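PDB 3CRJ: transcription regulator from Haloarcula marismortui ATCC 43049, which probably binds regulatory DNA as a dimeric transcription factor of the TetR family, most likely acting as a repressor. Local coordinates for residues A22-L27 and P104-A109; Q129-V134 and S162-I167. All blocks are in the same frame, centred on the assembly; numbering follows the deposited sequence.

Contact 1 of 2, residues A22-L27 and P104-A109; sequences ATYRAL and PDLSVA
Leu-106 reaches from its helix with both methyl groups and touches two residues of segment 22-27. One branch, CD2, approaches the Tyr-24 ring obliquely, near CD1 and CE1, and lies 3.7 Å from CE1. The other, CD1, lies 4.1 Å from CB of Leu-27. The first torsion of Leu-106 carries CG anti to the backbone N (chi1 -151°), and this brings the fork between Tyr-24 and Leu-27. Tyr-24 has its own ring swung anti to the backbone N (chi1 173°), which brings the ring close to Leu-106, although the side chain does not start out in that direction.

Leu-27 also meets Ala-109. Its CD2 lies 3.8 Å from CB of Ala-109, and the short side chain lets the backbones come close: the CA atoms of Leu-27 and Ala-109 are 6.5 Å apart. All of these contacts are apolar, between side chains.

The two helix segments are nearly perpendicular, at 84°, with axes 9.8 Å apart at closest approach. The contact thus joins helix 12-30, in the DNA-binding part, to helix 104-115 of the C-terminal part. Phe-65 of helix 58-78 packs on both Tyr-24 and Leu-27. Leu-35, in a loop, also touches Leu-27. Val-108, next to Ala-109, packs on Tyr-119 of the second subunit.

Contact 2 of 2, residues Q129-V134 and S162-I167; sequences QNDEYV and SLLTII
Helices 156-176 and 181-198 meet the second subunit, consistent with the four-helix-bundle dimer interface of TetR-family proteins; Ile-166 packs on Ile-166 of the second subunit there. Helix 121-148 packs alongside helix 156-176. Leu-164 carries one side of the contact and points toward segment 129-134. Asp-131 and Val-134, one helical turn apart, receive it.

The apolar pair is Val-134 and Leu-164. Their side chains run past each other in opposite directions, and CG1 of Val-134 lies 3.7 Å from CD1 of Leu-164. Val-134 holds CG1 anti to the backbone N (chi1 170°), which sets this methyl against Leu-164. Leu-96 of helix 85-97 also packs on Val-134. Leu-164 also touches Arg-135 and Leu-138, further along the same helix 121-148.

Asp-131 adds a polar end beside the leucine. Its carboxylate meets Leu-164 by van der Waals contact. The polar partner of OD1 is NH1 of Arg-173 of the second subunit, in a salt bridge, and that arginine also packs on Leu-164. The leucine therefore lies beside a charge pair that links the two chains. The nearby positive charge would be expected to favour the ionised carboxylate. The two side chains cross at a slant; OD1 of Asp-131 rests 3.6 Å from CG of Leu-164 and 3.9 Å from its CD2.

In the fold
Both contacts are buried, but they join different parts of the fold. Contact 1 links the DNA-binding part to the C-terminal part. Contact 2 lies wholly within the C-terminal part, nearer the centre of the chain. The second subunit is within reach of five residues of contact 2, but of contact 1 only through Val-108. They share no helix, though helices 104-115 and 121-148 follow each other in sequence. Their centres are 21 Å apart, and about 10 Å separates their nearest atoms. Helix 58-78 reaches both segments 22-27 and 129-134. Contact 1 is purely apolar and buries more surface, 216 against 135 Å². Contact 2 mixes an apolar pair with a carboxylate whose charge is answered across the dimer.

Contact 1 of 2, residues A22-L27 and P104-A109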
loop_
_atom_site.group_PDB
_atom_site.type_symbol
_atom_site.label_atom_id
_atom_site.label_comp_id
_atom_site.label_asym_id
_atom_site.label_seq_id
_atom_site.Cartn_x
_atom_site.Cartn_y
_atom_site.Cartn_z
ATOM N N ALA A 22 3.260 18.320 -18.016
ATOM C CA ALA A 22 3.873 19.211 -17.039
ATOM C C ALA A 22 3.638 18.651 -15.648
ATOM O O ALA A 22 4.574 18.568 -14.842
ATOM C CB ALA A 22 3.297 20.602 -17.139
ATOM N N THR A 23 2.390 18.253 -15.382
ATOM C CA THR A 23 1.995 17.689 -14.093
ATOM C C THR A 23 2.868 16.500 -13.729
ATOM O O THR A 23 3.545 16.518 -12.689
ATOM C CB THR A 23 0.534 17.293 -14.102
ATOM O OG1 THR A 23 -0.200 18.333 -14.738
ATOM C CG2 THR A 23 0.017 17.121 -12.682
ATOM N N TYR A 24 2.884 15.495 -14.600
ATOM C CA TYR A 24 3.791 14.392 -14.424
ATOM C C TYR A 24 5.169 14.906 -14.009
ATOM O O TYR A 24 5.677 14.490 -12.970
ATOM C CB TYR A 24 3.898 13.565 -15.690
ATOM C CG TYR A 24 4.962 12.510 -15.612
ATOM C CD1 TYR A 24 4.645 11.198 -15.289
ATOM C CD2 TYR A 24 6.292 12.819 -15.878
ATOM C CE1 TYR A 24 5.641 10.206 -15.224
ATOM C CE2 TYR A 24 7.301 11.847 -15.814
ATOM C CZ TYR A 24 6.969 10.549 -15.481
ATOM O OH TYR A 24 7.963 9.600 -15.417
ATOM N N ARG A 25 5.758 15.819 -14.793
ATOM C CA ARG A 25 7.139 16.266 -14.542
ATOM C C ARG A 25 7.280 16.943 -13.193
ATOM O O ARG A 25 8.278 16.754 -12.504
ATOM C CB ARG A 25 7.667 17.180 -15.647
ATOM C CG ARG A 25 8.088 16.455 -16.927
ATOM C CD ARG A 25 8.892 17.376 -17.827
ATOM N NE ARG A 25 8.152 18.567 -18.273
ATOM C CZ ARG A 25 7.221 18.575 -19.230
ATOM N NH1 ARG A 25 6.894 17.459 -19.872
ATOM N NH2 ARG A 25 6.611 19.706 -19.552
ATOM N N ALA A 26 6.262 17.691 -12.802
ATOM C CA ALA A 26 6.318 18.515 -11.609
ATOM C C ALA A 26 6.132 17.647 -10.358
ATOM O O ALA A 26 6.885 17.791 -9.359
ATOM C CB ALA A 26 5.269 19.597 -11.683
ATOM N N LEU A 27 5.167 16.726 -10.443
ATOM C CA LEU A 27 5.023 15.643 -9.458
ATOM C C LEU A 27 6.294 14.805 -9.305
ATOM O O LEU A 27 6.688 14.528 -8.182
ATOM C CB LEU A 27 3.876 14.716 -9.820
ATOM C CG LEU A 27 2.499 14.928 -9.232
ATOM C CD1 LEU A 27 1.705 13.709 -9.576
ATOM C CD2 LEU A 27 2.522 15.123 -7.728
ATOM N N PRO A 104 9.573 4.998 -10.393
ATOM C CA PRO A 104 9.646 5.093 -8.939
ATOM C C PRO A 104 9.382 6.487 -8.329
ATOM O O PRO A 104 8.942 6.574 -7.174
ATOM C CB PRO A 104 11.083 4.646 -8.633
ATOM C CG PRO A 104 11.471 3.810 -9.800
ATOM C CD PRO A 104 10.790 4.404 -10.974
ATOM N N ASP A 105 9.664 7.562 -9.061
ATOM C CA ASP A 105 9.497 8.920 -8.492
ATOM C C ASP A 105 8.036 9.375 -8.551
ATOM O O ASP A 105 7.526 10.014 -7.600
ATOM C CB ASP A 105 10.455 9.938 -9.126
ATOM C CG ASP A 105 11.803 10.015 -8.394
ATOM O OD1 ASP A 105 11.864 9.658 -7.187
ATOM O OD2 ASP A 105 12.802 10.444 -9.027
ATOM N N LEU A 106 7.356 9.008 -9.636
ATOM C CA LEU A 106 5.909 9.074 -9.624
ATOM C C LEU A 106 5.294 8.236 -8.486
ATOM O O LEU A 106 4.290 8.601 -7.888
ATOM C CB LEU A 106 5.344 8.647 -10.962
ATOM C CG LEU A 106 4.019 9.358 -11.179
ATOM C CD1 LEU A 106 4.212 10.853 -11.020
ATOM C CD2 LEU A 106 3.464 9.032 -12.535
ATOM N N SER A 107 5.925 7.125 -8.169
ATOM C CA SER A 107 5.403 6.228 -7.151
ATOM C C SER A 107 5.238 6.813 -5.741
ATOM O O SER A 107 4.200 6.577 -5.111
ATOM C CB SER A 107 6.174 4.922 -7.160
ATOM O OG SER A 107 5.781 4.216 -8.330
ATOM N N VAL A 108 6.228 7.580 -5.268
ATOM C CA VAL A 108 6.124 8.323 -4.003
ATOM C C VAL A 108 4.879 9.219 -4.015
ATOM O O VAL A 108 4.049 9.150 -3.111
ATOM C CB VAL A 108 7.373 9.201 -3.767
ATOM C CG1 VAL A 108 7.161 10.208 -2.636
ATOM C CG2 VAL A 108 8.627 8.335 -3.555
ATOM N N ALA A 109 4.739 10.023 -5.064
ATOM C CA ALA A 109 3.586 10.913 -5.214
ATOM C C ALA A 109 2.253 10.188 -5.125
ATOM O O ALA A 109 1.350 10.649 -4.423
ATOM C CB ALA A 109 3.668 11.679 -6.507
#

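Contact 2 of 2, residues Q129-V134 and S162-I167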
loop_
_atom_site.group_PDB
_atom_site.type_symbol
_atom_site.label_atom_id
_atom_site.label_comp_id
_atom_site.label_asym_id
_atom_site.label_seq_id
_atom_site.Cartn_x
_atom_site.Cartn_y
_atom_site.Cartn_z
ATOM N N GLN A 129 -11.807 3.517 -9.352
ATOM C CA GLN A 129 -12.012 3.373 -10.775
ATOM C C GLN A 129 -10.882 2.543 -11.386
ATOM O O GLN A 129 -11.125 1.584 -12.122
ATOM C CB GLN A 129 -12.074 4.762 -11.416
ATOM C CG GLN A 129 -13.041 4.865 -12.563
ATOM C CD GLN A 129 -13.202 6.289 -13.067
ATOM O OE1 GLN A 129 -13.090 7.267 -12.312
ATOM N NE2 GLN A 129 -13.480 6.411 -14.352
ATOM N N ASN A 130 -9.649 2.932 -11.069
ATOM C CA ASN A 130 -8.462 2.236 -11.529
ATOM C C ASN A 130 -8.579 0.801 -11.085
ATOM O O ASN A 130 -8.579 -0.111 -11.904
ATOM C CB ASN A 130 -7.227 2.888 -10.927
ATOM C CG ASN A 130 -5.938 2.509 -11.643
ATOM O OD1 ASN A 130 -5.280 3.385 -12.244
ATOM N ND2 ASN A 130 -5.531 1.225 -11.538
ATOM N N ASP A 131 -8.758 0.607 -9.786
ATOM C CA ASP A 131 -8.905 -0.725 -9.250
ATOM C C ASP A 131 -9.965 -1.539 -10.004
ATOM O O ASP A 131 -9.649 -2.649 -10.417
ATOM C CB ASP A 131 -9.217 -0.652 -7.771
ATOM C CG ASP A 131 -9.148 -1.990 -7.094
ATOM O OD1 ASP A 131 -8.089 -2.665 -7.121
ATOM O OD2 ASP A 131 -10.167 -2.362 -6.503
ATOM N N GLU A 132 -11.186 -1.003 -10.214
ATOM C CA GLU A 132 -12.243 -1.734 -10.954
ATOM C C GLU A 132 -11.812 -2.165 -12.353
ATOM O O GLU A 132 -12.161 -3.261 -12.810
ATOM C CB GLU A 132 -13.560 -0.951 -11.090
ATOM C CG GLU A 132 -14.296 -0.590 -9.818
ATOM C CD GLU A 132 -14.923 -1.768 -9.062
ATOM O OE1 GLU A 132 -14.408 -2.919 -9.126
ATOM O OE2 GLU A 132 -15.933 -1.516 -8.353
ATOM N N TYR A 133 -11.069 -1.292 -13.027
ATOM C CA TYR A 133 -10.655 -1.560 -14.386
ATOM C C TYR A 133 -9.721 -2.756 -14.423
ATOM O O TYR A 133 -9.851 -3.641 -15.292
ATOM C CB TYR A 133 -9.949 -0.354 -15.005
ATOM C CG TYR A 133 -9.555 -0.623 -16.429
ATOM C CD1 TYR A 133 -10.501 -0.517 -17.462
ATOM C CD2 TYR A 133 -8.255 -1.031 -16.753
ATOM C CE1 TYR A 133 -10.159 -0.791 -18.781
ATOM C CE2 TYR A 133 -7.898 -1.323 -18.085
ATOM C CZ TYR A 133 -8.857 -1.193 -19.088
ATOM O OH TYR A 133 -8.523 -1.432 -20.412
ATOM N N VAL A 134 -8.791 -2.777 -13.467
ATOM C CA VAL A 134 -7.822 -3.851 -13.367
ATOM C C VAL A 134 -8.550 -5.122 -13.022
ATOM O O VAL A 134 -8.403 -6.120 -13.708
ATOM C CB VAL A 134 -6.697 -3.518 -12.357
ATOM C CG1 VAL A 134 -5.818 -4.740 -12.077
ATOM C CG2 VAL A 134 -5.851 -2.327 -12.877
ATOM N N SER A 162 -7.276 -11.545 -4.839
ATOM C CA SER A 162 -5.966 -11.968 -4.402
ATOM C C SER A 162 -4.815 -11.344 -5.214
ATOM O O SER A 162 -3.855 -10.800 -4.638
ATOM C CB SER A 162 -5.876 -13.481 -4.437
ATOM O OG SER A 162 -6.425 -14.070 -3.264
ATOM N N LEU A 163 -4.900 -11.398 -6.538
ATOM C CA LEU A 163 -3.873 -10.746 -7.339
ATOM C C LEU A 163 -3.871 -9.238 -7.117
ATOM O O LEU A 163 -2.824 -8.571 -7.266
ATOM C CB LEU A 163 -4.008 -11.062 -8.816
ATOM C CG LEU A 163 -3.745 -12.506 -9.203
ATOM C CD1 LEU A 163 -4.245 -12.759 -10.606
ATOM C CD2 LEU A 163 -2.266 -12.785 -9.120
ATOM N N LEU A 164 -5.024 -8.691 -6.750
ATOM C CA LEU A 164 -5.111 -7.241 -6.539
ATOM C C LEU A 164 -4.319 -6.860 -5.311
ATOM O O LEU A 164 -3.694 -5.793 -5.278
ATOM C CB LEU A 164 -6.562 -6.785 -6.364
ATOM C CG LEU A 164 -7.314 -6.133 -7.525
ATOM C CD1 LEU A 164 -6.726 -6.500 -8.898
ATOM C CD2 LEU A 164 -8.816 -6.498 -7.439
ATOM N N THR A 165 -4.369 -7.736 -4.306
ATOM C CA THR A 165 -3.693 -7.481 -3.057
ATOM C C THR A 165 -2.187 -7.526 -3.255
ATOM O O THR A 165 -1.473 -6.595 -2.867
ATOM C CB THR A 165 -4.141 -8.443 -1.956
ATOM O OG1 THR A 165 -5.563 -8.341 -1.796
ATOM C CG2 THR A 165 -3.446 -8.081 -0.649
ATOM N N ILE A 166 -1.720 -8.593 -3.892
ATOM C CA ILE A 166 -0.312 -8.722 -4.280
ATOM C C ILE A 166 0.102 -7.440 -4.996
ATOM O O ILE A 166 1.040 -6.789 -4.560
ATOM C CB ILE A 166 -0.050 -10.028 -5.109
ATOM C CG1 ILE A 166 -0.296 -11.247 -4.227
ATOM C CG2 ILE A 166 1.352 -10.062 -5.717
ATOM C CD1 ILE A 166 -0.635 -12.494 -4.993
ATOM N N ILE A 167 -0.622 -7.034 -6.037
ATOM C CA ILE A 167 -0.266 -5.806 -6.754
ATOM C C ILE A 167 -0.115 -4.611 -5.803
ATOM O O ILE A 167 0.930 -3.938 -5.789
ATOM C CB ILE A 167 -1.287 -5.417 -7.815
ATOM C CG1 ILE A 167 -1.585 -6.584 -8.759
ATOM C CG2 ILE A 167 -0.807 -4.146 -8.595
ATOM C CD1 ILE A 167 -0.383 -7.091 -9.414
#